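Flavin reductase domain protein, FMN-binding (Shewanella baltica, PDB 3HMZ) binds flavin mononucleotide and is probably an NAD(P)H-dependent oxidoreductase of the flavin reductase type. Local coordinates at residues 19-25 against 154-159; 27-31 against 180-184; 34-38 against 70-76. One frame throughout, in Å; residues are numbered along the deposited sequence. Where two conformers were deposited one is given.

Contact 1: residues 19-25 against 154-159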
loop_
_atom_site.group_PDB
_atom_site.type_symbol
_atom_site.label_atom_id
_atom_site.label_comp_id
_atom_site.label_asym_id
_atom_site.label_seq_id
_atom_site.Cartn_x
_atom_site.Cartn_y
_atom_site.Cartn_z
ATOM N N LEU A 19 6.320 -15.140 -11.985
ATOM C CA LEU A 19 6.903 -14.566 -10.773
ATOM C C LEU A 19 7.334 -13.101 -10.940
ATOM O O LEU A 19 7.096 -12.297 -10.046
ATOM C CB LEU A 19 8.026 -15.448 -10.231
ATOM C CG LEU A 19 8.350 -15.371 -8.762
ATOM C CD1 LEU A 19 7.114 -15.625 -7.877
ATOM C CD2 LEU A 19 9.502 -16.338 -8.458
ATOM N N ALA A 20 7.854 -12.761 -12.123
ATOM C CA ALA A 20 8.255 -11.398 -12.467
ATOM C C ALA A 20 7.099 -10.386 -12.500
ATOM O O ALA A 20 7.356 -9.177 -12.577
ATOM C CB ALA A 20 8.949 -11.397 -13.850
ATOM N N LYS A 21 5.845 -10.860 -12.544
ATOM C CA LYS A 21 4.658 -9.980 -12.497
ATOM C C LYS A 21 3.919 -10.040 -11.180
ATOM O O LYS A 21 2.912 -9.315 -11.028
ATOM C CB LYS A 21 3.698 -10.325 -13.630
ATOM C CG LYS A 21 4.369 -10.163 -14.984
ATOM C CD LYS A 21 3.514 -9.622 -16.016
ATOM C CE LYS A 21 4.223 -9.457 -17.373
ATOM N NZ LYS A 21 5.432 -8.553 -17.380
ATOM N N ALA A 22 4.375 -10.889 -10.243
ATOM C CA ALA A 22 3.704 -11.054 -8.953
ATOM C C ALA A 22 3.485 -9.734 -8.198
ATOM O O ALA A 22 2.477 -9.558 -7.521
ATOM C CB ALA A 22 4.476 -12.075 -8.034
ATOM N N TYR A 23 4.433 -8.807 -8.328
ATOM C CA TYR A 23 4.308 -7.491 -7.630
ATOM C C TYR A 23 3.008 -6.760 -8.019
ATOM O O TYR A 23 2.448 -5.998 -7.217
ATOM C CB TYR A 23 5.510 -6.576 -7.896
ATOM C CG TYR A 23 5.491 -5.964 -9.268
ATOM C CD1 TYR A 23 5.945 -6.658 -10.399
ATOM C CD2 TYR A 23 4.967 -4.699 -9.460
ATOM C CE1 TYR A 23 5.850 -6.108 -11.666
ATOM C CE2 TYR A 23 4.880 -4.147 -10.719
ATOM C CZ TYR A 23 5.337 -4.841 -11.822
ATOM O OH TYR A 23 5.229 -4.291 -13.080
ATOM N N ARG A 24 2.516 -7.021 -9.232
ATOM C CA ARG A 24 1.293 -6.349 -9.704
ATOM C C ARG A 24 0.047 -6.720 -8.893
ATOM O O ARG A 24 -0.919 -5.975 -8.844
ATOM C CB ARG A 24 1.050 -6.629 -11.167
ATOM C CG ARG A 24 2.137 -6.030 -12.038
ATOM C CD ARG A 24 1.823 -6.227 -13.446
ATOM N NE ARG A 24 2.892 -5.745 -14.320
ATOM C CZ ARG A 24 2.847 -5.846 -15.639
ATOM N NH1 ARG A 24 1.837 -6.456 -16.235
ATOM N NH2 ARG A 24 3.860 -5.380 -16.361
ATOM N N LEU A 25 0.105 -7.876 -8.226
ATOM C CA LEU A 25 -0.991 -8.330 -7.399
ATOM C C LEU A 25 -1.225 -7.373 -6.211
ATOM O O LEU A 25 -2.313 -7.364 -5.628
ATOM C CB LEU A 25 -0.731 -9.761 -6.891
ATOM C CG LEU A 25 -0.631 -10.805 -8.013
ATOM C CD1 LEU A 25 -0.137 -12.171 -7.477
ATOM C CD2 LEU A 25 -1.954 -10.970 -8.786
ATOM N N VAL A 154 9.012 -13.406 -2.363
ATOM C CA VAL A 154 7.805 -14.074 -2.897
ATOM C C VAL A 154 8.360 -15.210 -3.766
ATOM O O VAL A 154 9.131 -14.973 -4.731
ATOM C CB VAL A 154 6.947 -13.114 -3.703
ATOM C CG1 VAL A 154 5.840 -13.886 -4.420
ATOM C CG2 VAL A 154 6.395 -12.012 -2.780
ATOM N N ILE A 155 8.023 -16.440 -3.391
ATOM C CA ILE A 155 8.492 -17.649 -4.069
ATOM C C ILE A 155 7.482 -18.327 -4.970
ATOM O O ILE A 155 7.812 -19.292 -5.659
ATOM C CB ILE A 155 9.094 -18.671 -3.029
ATOM C CG1 ILE A 155 8.032 -19.183 -2.050
ATOM C CG2 ILE A 155 10.276 -17.985 -2.268
ATOM C CD1 ILE A 155 8.540 -20.285 -1.063
ATOM N N GLY A 156 6.233 -17.858 -4.932
ATOM C CA GLY A 156 5.198 -18.380 -5.774
ATOM C C GLY A 156 4.027 -17.420 -5.748
ATOM O O GLY A 156 3.828 -16.733 -4.731
ATOM N N ALA A 157 3.292 -17.343 -6.864
ATOM C CA ALA A 157 2.147 -16.447 -6.969
ATOM C C ALA A 157 1.100 -17.061 -7.862
ATOM O O ALA A 157 1.437 -17.727 -8.863
ATOM C CB ALA A 157 2.598 -15.084 -7.474
ATOM N N TRP A 158 -0.176 -16.856 -7.505
ATOM C CA TRP A 158 -1.315 -17.422 -8.233
ATOM C C TRP A 158 -2.478 -16.454 -8.127
ATOM O O TRP A 158 -2.534 -15.645 -7.211
ATOM C CB TRP A 158 -1.749 -18.787 -7.634
ATOM C CG TRP A 158 -0.635 -19.765 -7.475
ATOM C CD1 TRP A 158 -0.266 -20.734 -8.366
ATOM C CD2 TRP A 158 0.314 -19.831 -6.406
ATOM N NE1 TRP A 158 0.801 -21.444 -7.900
ATOM C CE2 TRP A 158 1.183 -20.924 -6.689
ATOM C CE3 TRP A 158 0.490 -19.125 -5.218
ATOM C CZ2 TRP A 158 2.226 -21.291 -5.822
ATOM C CZ3 TRP A 158 1.515 -19.512 -4.344
ATOM C CH2 TRP A 158 2.378 -20.584 -4.665
ATOM N N ALA A 159 -3.413 -16.543 -9.052
ATOM C CA ALA A 159 -4.599 -15.725 -9.008
ATOM C C ALA A 159 -5.769 -16.328 -9.741
ATOM O O ALA A 159 -5.602 -17.144 -10.658
ATOM C CB ALA A 159 -4.278 -14.288 -9.568
#

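Contact 2: residues 27-31 against 180-184. With FMN (flavin mononucleotide), chain B.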
loop_
_atom_site.group_PDB
_atom_site.type_symbol
_atom_site.label_atom_id
_atom_site.label_comp_id
_atom_site.label_asym_id
_atom_site.label_seq_id
_atom_site.Cartn_x
_atom_site.Cartn_y
_atom_site.Cartn_z
ATOM N N ASN A 27 0.126 -3.966 -6.296
ATOM C CA ASN A 27 0.556 -2.615 -6.678
ATOM C C ASN A 27 -0.449 -1.513 -6.369
ATOM O O ASN A 27 -0.053 -0.398 -6.025
ATOM C CB ASN A 27 0.994 -2.587 -8.137
ATOM C CG ASN A 27 2.353 -1.978 -8.335
ATOM O OD1 ASN A 27 3.198 -2.047 -7.467
ATOM N ND2 ASN A 27 2.588 -1.452 -9.518
ATOM N N HIS A 28 -1.733 -1.875 -6.436
ATOM C CA HIS A 28 -2.822 -0.971 -6.141
ATOM C C HIS A 28 -3.092 -0.796 -4.625
ATOM O O HIS A 28 -4.028 -0.097 -4.237
ATOM C CB HIS A 28 -4.080 -1.380 -6.888
ATOM C CG HIS A 28 -4.600 -2.720 -6.511
ATOM N ND1 HIS A 28 -3.851 -3.877 -6.624
ATOM C CD2 HIS A 28 -5.829 -3.097 -6.109
ATOM C CE1 HIS A 28 -4.592 -4.903 -6.239
ATOM N NE2 HIS A 28 -5.797 -4.456 -5.911
ATOM N N GLY A 29 -2.255 -1.422 -3.779
ATOM C CA GLY A 29 -2.296 -1.265 -2.346
ATOM C C GLY A 29 -3.499 -1.860 -1.604
ATOM O O GLY A 29 -3.989 -1.269 -0.639
ATOM N N PRO A 30 -3.921 -3.071 -1.980
ATOM C CA PRO A 30 -5.039 -3.655 -1.249
ATOM C C PRO A 30 -4.665 -4.046 0.185
ATOM O O PRO A 30 -3.514 -4.352 0.476
ATOM C CB PRO A 30 -5.315 -4.948 -2.036
ATOM C CG PRO A 30 -3.944 -5.356 -2.579
ATOM C CD PRO A 30 -3.340 -4.028 -2.940
ATOM N N THR A 31 -5.678 -4.096 1.029
ATOM C CA THR A 31 -5.577 -4.723 2.330
ATOM C C THR A 31 -5.545 -6.230 2.035
ATOM O O THR A 31 -6.237 -6.710 1.138
ATOM C CB THR A 31 -6.749 -4.304 3.203
ATOM O OG1 THR A 31 -6.591 -2.905 3.482
ATOM C CG2 THR A 31 -6.794 -5.086 4.466
ATOM N N SER A 180 -10.993 -5.729 -4.845
ATOM C CA SER A 180 -10.190 -5.709 -3.638
ATOM C C SER A 180 -10.714 -4.664 -2.650
ATOM O O SER A 180 -11.453 -3.745 -3.024
ATOM C CB SER A 180 -8.717 -5.464 -3.969
ATOM O OG SER A 180 -8.531 -4.300 -4.787
ATOM N N LEU A 181 -10.343 -4.868 -1.392
ATOM C CA LEU A 181 -10.694 -4.031 -0.282
ATOM C C LEU A 181 -9.494 -3.240 0.190
ATOM O O LEU A 181 -8.393 -3.756 0.254
ATOM C CB LEU A 181 -11.195 -4.879 0.876
ATOM C CG LEU A 181 -12.550 -5.562 0.724
ATOM C CD1 LEU A 181 -12.752 -6.634 1.853
ATOM C CD2 LEU A 181 -13.672 -4.517 0.746
ATOM N N HIS A 182 -9.771 -1.980 0.555
ATOM C CA HIS A 182 -8.755 -0.982 0.924
ATOM C C HIS A 182 -9.224 -0.320 2.206
ATOM O O HIS A 182 -10.127 0.493 2.200
ATOM C CB HIS A 182 -8.547 -0.008 -0.243
ATOM C CG HIS A 182 -8.143 -0.684 -1.521
ATOM N ND1 HIS A 182 -6.859 -0.620 -2.019
ATOM C CD2 HIS A 182 -8.820 -1.522 -2.346
ATOM C CE1 HIS A 182 -6.785 -1.360 -3.117
ATOM N NE2 HIS A 182 -7.952 -1.946 -3.312
ATOM N N TYR A 183 -8.664 -0.763 3.315
ATOM C CA TYR A 183 -9.141 -0.345 4.634
ATOM C C TYR A 183 -8.822 1.068 5.006
ATOM O O TYR A 183 -7.755 1.558 4.674
ATOM C CB TYR A 183 -8.501 -1.241 5.682
ATOM C CG TYR A 183 -8.988 -1.088 7.088
ATOM C CD1 TYR A 183 -10.324 -1.239 7.377
ATOM C CD2 TYR A 183 -8.084 -0.958 8.152
ATOM C CE1 TYR A 183 -10.795 -1.170 8.696
ATOM C CE2 TYR A 183 -8.550 -0.908 9.477
ATOM C CZ TYR A 183 -9.896 -1.035 9.733
ATOM O OH TYR A 183 -10.327 -1.019 11.053
ATOM N N ILE A 184 -9.742 1.714 5.722
ATOM C CA ILE A 184 -9.417 2.998 6.380
ATOM C C ILE A 184 -9.401 2.837 7.895
ATOM O O ILE A 184 -8.324 2.934 8.529
ATOM C CB ILE A 184 -10.340 4.150 5.954
ATOM C CG1 ILE A 184 -10.229 4.386 4.451
ATOM C CG2 ILE A 184 -9.979 5.405 6.742
ATOM C CD1 ILE A 184 -8.791 4.720 3.959
HETATM N N1 FMN B . -2.261 -5.763 12.384
HETATM C C2 FMN B . -0.938 -5.656 12.027
HETATM O O2 FMN B . -0.075 -6.077 12.797
HETATM N N3 FMN B . -0.614 -5.107 10.801
HETATM C C4 FMN B . -1.545 -4.626 9.932
HETATM O O4 FMN B . -1.157 -4.117 8.847
HETATM C C4A FMN B . -2.891 -4.722 10.320
HETATM N N5 FMN B . -3.901 -4.275 9.487
HETATM C C5A FMN B . -5.239 -4.534 9.746
HETATM C C6 FMN B . -6.234 -4.235 8.803
HETATM C C7 FMN B . -7.578 -4.473 9.070
HETATM C C7M FMN B . -8.626 -4.166 8.046
HETATM C C8 FMN B . -7.938 -5.017 10.306
HETATM C C8M FMN B . -9.390 -5.287 10.649
HETATM C C9 FMN B . -6.941 -5.317 11.223
HETATM C C9A FMN B . -5.592 -5.095 10.992
HETATM N N10 FMN B . -4.582 -5.408 11.898
HETATM C C10 FMN B . -3.248 -5.292 11.542
HETATM C "C1'" FMN B . -4.873 -6.113 13.195
HETATM C "C2'" FMN B . -4.727 -7.640 13.158
HETATM O "O2'" FMN B . -5.319 -8.213 11.980
HETATM C "C3'" FMN B . -5.401 -8.155 14.425
HETATM O "O3'" FMN B . -4.660 -7.702 15.555
HETATM C "C4'" FMN B . -5.658 -9.675 14.427
HETATM O "O4'" FMN B . -6.668 -9.919 15.401
HETATM C "C5'" FMN B . -4.436 -10.516 14.734
HETATM O "O5'" FMN B . -4.857 -11.881 14.770
HETATM P P FMN B . -3.901 -13.002 15.395
HETATM O O1P FMN B . -4.795 -14.229 15.427
HETATM O O2P FMN B . -2.669 -13.160 14.549
HETATM O O3P FMN B . -3.501 -12.554 16.777
HETATM O O HOH W 1 -8.251 -6.742 -0.918
#

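Contact 3: residues 34-38 against 70-76. With FMN (flavin mononucleotide), chain B.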
loop_
_atom_site.group_PDB
_atom_site.type_symbol
_atom_site.label_atom_id
_atom_site.label_comp_id
_atom_site.label_asym_id
_atom_site.label_seq_id
_atom_site.Cartn_x
_atom_site.Cartn_y
_atom_site.Cartn_z
ATOM N N VAL A 34 -2.971 -12.206 5.902
ATOM C CA VAL A 34 -1.687 -12.862 6.183
ATOM C C VAL A 34 -2.026 -14.199 6.829
ATOM O O VAL A 34 -2.739 -14.259 7.832
ATOM C CB VAL A 34 -0.792 -12.042 7.152
ATOM C CG1 VAL A 34 0.603 -12.713 7.324
ATOM C CG2 VAL A 34 -0.704 -10.556 6.680
ATOM N N SER A 35 -1.568 -15.281 6.220
ATOM C CA SER A 35 -1.744 -16.612 6.828
ATOM C C SER A 35 -0.419 -17.304 7.063
ATOM O O SER A 35 0.557 -17.113 6.322
ATOM C CB SER A 35 -2.677 -17.452 5.984
ATOM O OG SER A 35 -2.130 -17.655 4.695
ATOM N N ALA A 36 -0.418 -18.185 8.068
ATOM C CA ALA A 36 0.800 -18.879 8.456
ATOM C C ALA A 36 0.444 -20.132 9.234
ATOM O O ALA A 36 -0.675 -20.250 9.745
ATOM C CB ALA A 36 1.742 -17.936 9.289
ATOM N N ARG A 37 1.423 -21.024 9.299
ATOM C CA ARG A 37 1.319 -22.283 9.999
ATOM C C ARG A 37 2.508 -22.491 10.934
ATOM O O ARG A 37 3.644 -22.231 10.561
ATOM C CB ARG A 37 1.313 -23.393 8.972
ATOM C CG ARG A 37 1.147 -24.816 9.538
ATOM C CD ARG A 37 1.056 -25.786 8.386
ATOM N NE ARG A 37 -0.241 -25.635 7.707
ATOM C CZ ARG A 37 -0.639 -26.252 6.601
ATOM N NH1 ARG A 37 0.131 -27.098 5.942
ATOM N NH2 ARG A 37 -1.863 -26.017 6.157
ATOM N N SER A 38 2.230 -23.006 12.124
ATOM C CA SER A 38 3.321 -23.350 13.051
ATOM C C SER A 38 2.873 -24.571 13.846
ATOM O O SER A 38 1.779 -24.564 14.426
ATOM C CB SER A 38 3.660 -22.221 13.984
ATOM O OG SER A 38 4.821 -22.572 14.767
ATOM N N THR A 70 -0.222 -14.457 14.640
ATOM C CA THR A 70 0.356 -14.700 13.310
ATOM C C THR A 70 1.848 -14.347 13.248
ATOM O O THR A 70 2.630 -15.084 12.661
ATOM C CB THR A 70 -0.451 -13.976 12.201
ATOM O OG1 THR A 70 -1.819 -14.337 12.316
ATOM C CG2 THR A 70 0.048 -14.400 10.840
ATOM N N ARG A 71 2.240 -13.236 13.884
ATOM C CA ARG A 71 3.663 -12.876 13.934
ATOM C C ARG A 71 4.496 -14.001 14.572
ATOM O O ARG A 71 5.579 -14.360 14.074
ATOM C CB ARG A 71 3.850 -11.590 14.701
ATOM C CG ARG A 71 5.298 -11.261 14.939
ATOM C CD ARG A 71 5.428 -9.924 15.532
ATOM N NE ARG A 71 6.814 -9.685 15.965
ATOM C CZ ARG A 71 7.416 -8.503 16.008
ATOM N NH1 ARG A 71 6.784 -7.396 15.597
ATOM N NH2 ARG A 71 8.689 -8.413 16.440
ATOM N N GLU A 72 3.979 -14.534 15.671
ATOM C CA GLU A 72 4.678 -15.648 16.350
ATOM C C GLU A 72 4.896 -16.823 15.394
ATOM O O GLU A 72 5.991 -17.383 15.298
ATOM C CB GLU A 72 3.882 -16.079 17.571
ATOM C CG GLU A 72 4.500 -17.219 18.389
ATOM C CD GLU A 72 3.582 -17.635 19.488
ATOM O OE1 GLU A 72 3.130 -16.725 20.219
ATOM O OE2 GLU A 72 3.284 -18.874 19.559
ATOM N N PHE A 73 3.847 -17.171 14.655
ATOM C CA PHE A 73 3.936 -18.275 13.701
ATOM C C PHE A 73 4.963 -18.011 12.619
ATOM O O PHE A 73 5.683 -18.929 12.195
ATOM C CB PHE A 73 2.561 -18.545 13.076
ATOM C CG PHE A 73 1.587 -19.271 13.949
ATOM C CD1 PHE A 73 1.803 -19.494 15.333
ATOM C CD2 PHE A 73 0.385 -19.716 13.388
ATOM C CE1 PHE A 73 0.863 -20.185 16.083
ATOM C CE2 PHE A 73 -0.564 -20.404 14.169
ATOM C CZ PHE A 73 -0.323 -20.606 15.515
ATOM N N ILE A 74 4.973 -16.763 12.116
ATOM C CA ILE A 74 5.957 -16.367 11.101
ATOM C C ILE A 74 7.406 -16.430 11.623
ATOM O O ILE A 74 8.294 -16.889 10.930
ATOM C CB ILE A 74 5.600 -15.009 10.481
ATOM C CG1 ILE A 74 4.317 -15.215 9.659
ATOM C CG2 ILE A 74 6.726 -14.512 9.581
ATOM C CD1 ILE A 74 3.681 -13.931 9.100
ATOM N N GLU A 75 7.603 -15.971 12.850
ATOM C CA GLU A 75 8.925 -16.009 13.474
ATOM C C GLU A 75 9.386 -17.444 13.648
ATOM O O GLU A 75 10.554 -17.730 13.430
ATOM C CB GLU A 75 8.889 -15.303 14.814
ATOM C CG GLU A 75 8.766 -13.770 14.708
ATOM C CD GLU A 75 8.351 -13.100 16.000
ATOM O OE1 GLU A 75 7.765 -13.761 16.891
ATOM O OE2 GLU A 75 8.588 -11.883 16.133
ATOM N N GLN A 76 8.457 -18.328 13.990
ATOM C CA GLN A 76 8.783 -19.731 14.208
ATOM C C GLN A 76 9.017 -20.485 12.899
ATOM O O GLN A 76 9.945 -21.246 12.782
ATOM C CB GLN A 76 7.699 -20.392 15.061
ATOM C CG GLN A 76 7.629 -19.869 16.488
ATOM C CD GLN A 76 6.369 -20.289 17.252
ATOM O OE1 GLN A 76 5.415 -20.849 16.689
ATOM N NE2 GLN A 76 6.366 -20.020 18.557
HETATM N N1 FMN B . -2.261 -5.763 12.384
HETATM C C2 FMN B . -0.938 -5.656 12.027
HETATM O O2 FMN B . -0.075 -6.077 12.797
HETATM N N3 FMN B . -0.614 -5.107 10.801
HETATM C C4 FMN B . -1.545 -4.626 9.932
HETATM O O4 FMN B . -1.157 -4.117 8.847
HETATM C C4A FMN B . -2.891 -4.722 10.320
HETATM N N5 FMN B . -3.901 -4.275 9.487
HETATM C C5A FMN B . -5.239 -4.534 9.746
HETATM C C6 FMN B . -6.234 -4.235 8.803
HETATM C C7 FMN B . -7.578 -4.473 9.070
HETATM C C7M FMN B . -8.626 -4.166 8.046
HETATM C C8 FMN B . -7.938 -5.017 10.306
HETATM C C8M FMN B . -9.390 -5.287 10.649
HETATM C C9 FMN B . -6.941 -5.317 11.223
HETATM C C9A FMN B . -5.592 -5.095 10.992
HETATM N N10 FMN B . -4.582 -5.408 11.898
HETATM C C10 FMN B . -3.248 -5.292 11.542
HETATM C "C1'" FMN B . -4.873 -6.113 13.195
HETATM C "C2'" FMN B . -4.727 -7.640 13.158
HETATM O "O2'" FMN B . -5.319 -8.213 11.980
HETATM C "C3'" FMN B . -5.401 -8.155 14.425
HETATM O "O3'" FMN B . -4.660 -7.702 15.555
HETATM C "C4'" FMN B . -5.658 -9.675 14.427
HETATM O "O4'" FMN B . -6.668 -9.919 15.401
HETATM C "C5'" FMN B . -4.436 -10.516 14.734
HETATM O "O5'" FMN B . -4.857 -11.881 14.770
HETATM P P FMN B . -3.901 -13.002 15.395
HETATM O O1P FMN B . -4.795 -14.229 15.427
HETATM O O2P FMN B . -2.669 -13.160 14.549
HETATM O O3P FMN B . -3.501 -12.554 16.777
#

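Contact 1: residues 19-25 against 154-159
A classic beta bulge marks the strand side of this contact: I155 and G156 both face A134 on the neighbouring strand 131-138 of the antiparallel sheet of this flavin reductase-like domain. Onto the strand packs a turn of the loop between strands 14-16 and 32-38, with helix-like backbone angles from A22 to L25. Three residues of that turn, spaced three apart, meet the sheet: L19, A22 and L25. The contact is wholly apolar in its side chains.

L19 starts out sideways to the strand, but its t,p rotamer swings CD1 over the bulge, 3.8 Å from both V154 O and G156 N and 4.1 Å from V154 CG1. Glycine at 156 leaves room for the W158 ring on the other side of the strand. A22 takes the middle, where two alanines permit close approach: A22 CB lies 3.6 Å from A157 CB, and the CA atoms of A22 and A157 are 6.0 Å apart. V154, with chi1 t, turns CG1 toward this spot, 4.3 Å from A22 CB. L25, in the m,t rotamer, spreads its two methyls along the strand, CD1 lying 4.0 Å from A157 CB and CD2 4.1 Å from A159 CB; A131 and L133 also touch this side chain.

The bulge lets V154, A157 and A159 all face the turn, whereas W158 points away, its ring meeting that of F125. On the far side of the turn Y23 and R24 lead away from the strand, and Y23 packs on W49 of the second subunit. There the extended R24 side chain brings NE to 3.0 Å from Y23 OH, a nearly straight hydrogen bond.

Contact 2: residues 27-31 against 180-184
One edge of the FMN pocket is built here: the Y183 ring lies with a face against the flavin's dimethylbenzene end, CG 3.2 Å from FMN C7M. Behind it, T31 is held at two points, T31 N donating to L181 O (2.8 Å) and Y183 N to T31 OG1 (3.0 Å). A water adds a bridge, accepting from L181 N at 2.8 Å and lying 2.9 Å from T31 O, to which it can donate. The contact thus ties the loop leading into strand 32-38 to strand 181-185, which forms an antiparallel hairpin with strand 188-197. Further back, S180 OG joins two imidazoles by hydrogen bonds, to H28 NE2 at 3.0 Å and H182 NE2 at 2.8 Å. P30 CA sits over the H182 ring, a CH-pi contact 3.8 Å from its centroid, while H182 ND1 bonds to H28 O of the second subunit and, weakly, to G29 O of its own chain (3.3 Å).

Contact 3: residues 34-38 against 70-76
Apolar packing makes up most of this contact between strand 34-38 and helix 70-76. V34, A36 and S38, every second residue of the strand, point at the helix. V34 CG1 lies 3.8 Å from I74 CD1 and 3.9 Å from T70 CG2. A36 occupies the middle, its CB 3.8 Å from I74 CG1 and 3.9 Å from F73 CB, and such a small side chain lets the helix settle close: the axes of the two segments approach to 7.1 Å, with their directions 59° apart. I74 sets out sideways, yet its end comes in between V34 and A36 and also touches F80 of strand 79-84.

The aromatic contribution comes from F73. S38 CB lies over one face of its ring, a CH-pi contact 3.9 Å from the centroid, while A36 O sits near the ring plane, 3.8 Å from CD2.

This is the helix that follows strand 58-63 in the FMN-binding fold, packed against the antiparallel sheet with its N-terminal end at the flavin phosphate. T70 has two roles there: its methyl CG2 faces the strand, while T70 N and T70 OG1 both donate to FMN O2P, at 2.8 and 2.7 Å.

Polar links are fewer. S38 OG donates to Q76 OE1 at 2.6 Å, joining the end of the strand to the helix in the Q76 conformer given. Away from the strand, R71 NE and E75 OE2 form a salt bridge of 2.8 Å one turn apart on the helix, and R71 NH1 pairs in addition with D148.

Contacts 2 and 3 lie on opposite sides of the chain's centre, their own centres about 22 Å apart, and they meet FMN at its two ends: Y183 at the dimethylbenzene ring, T70 at the phosphate. The chain runs from 27-31 directly into strand 32-38, so one continuous stretch links them. Contact 1 lies away from the flavin, but its turn leads into the same stretch and touches contact 2 where L25 O is 4.0 Å from P30 CG; their centres are about 17 Å apart, and both reach the second subunit. Contacts 1 and 3 stay about 10 Å apart at their nearest atoms, yet both involve strands of the same antiparallel sheet.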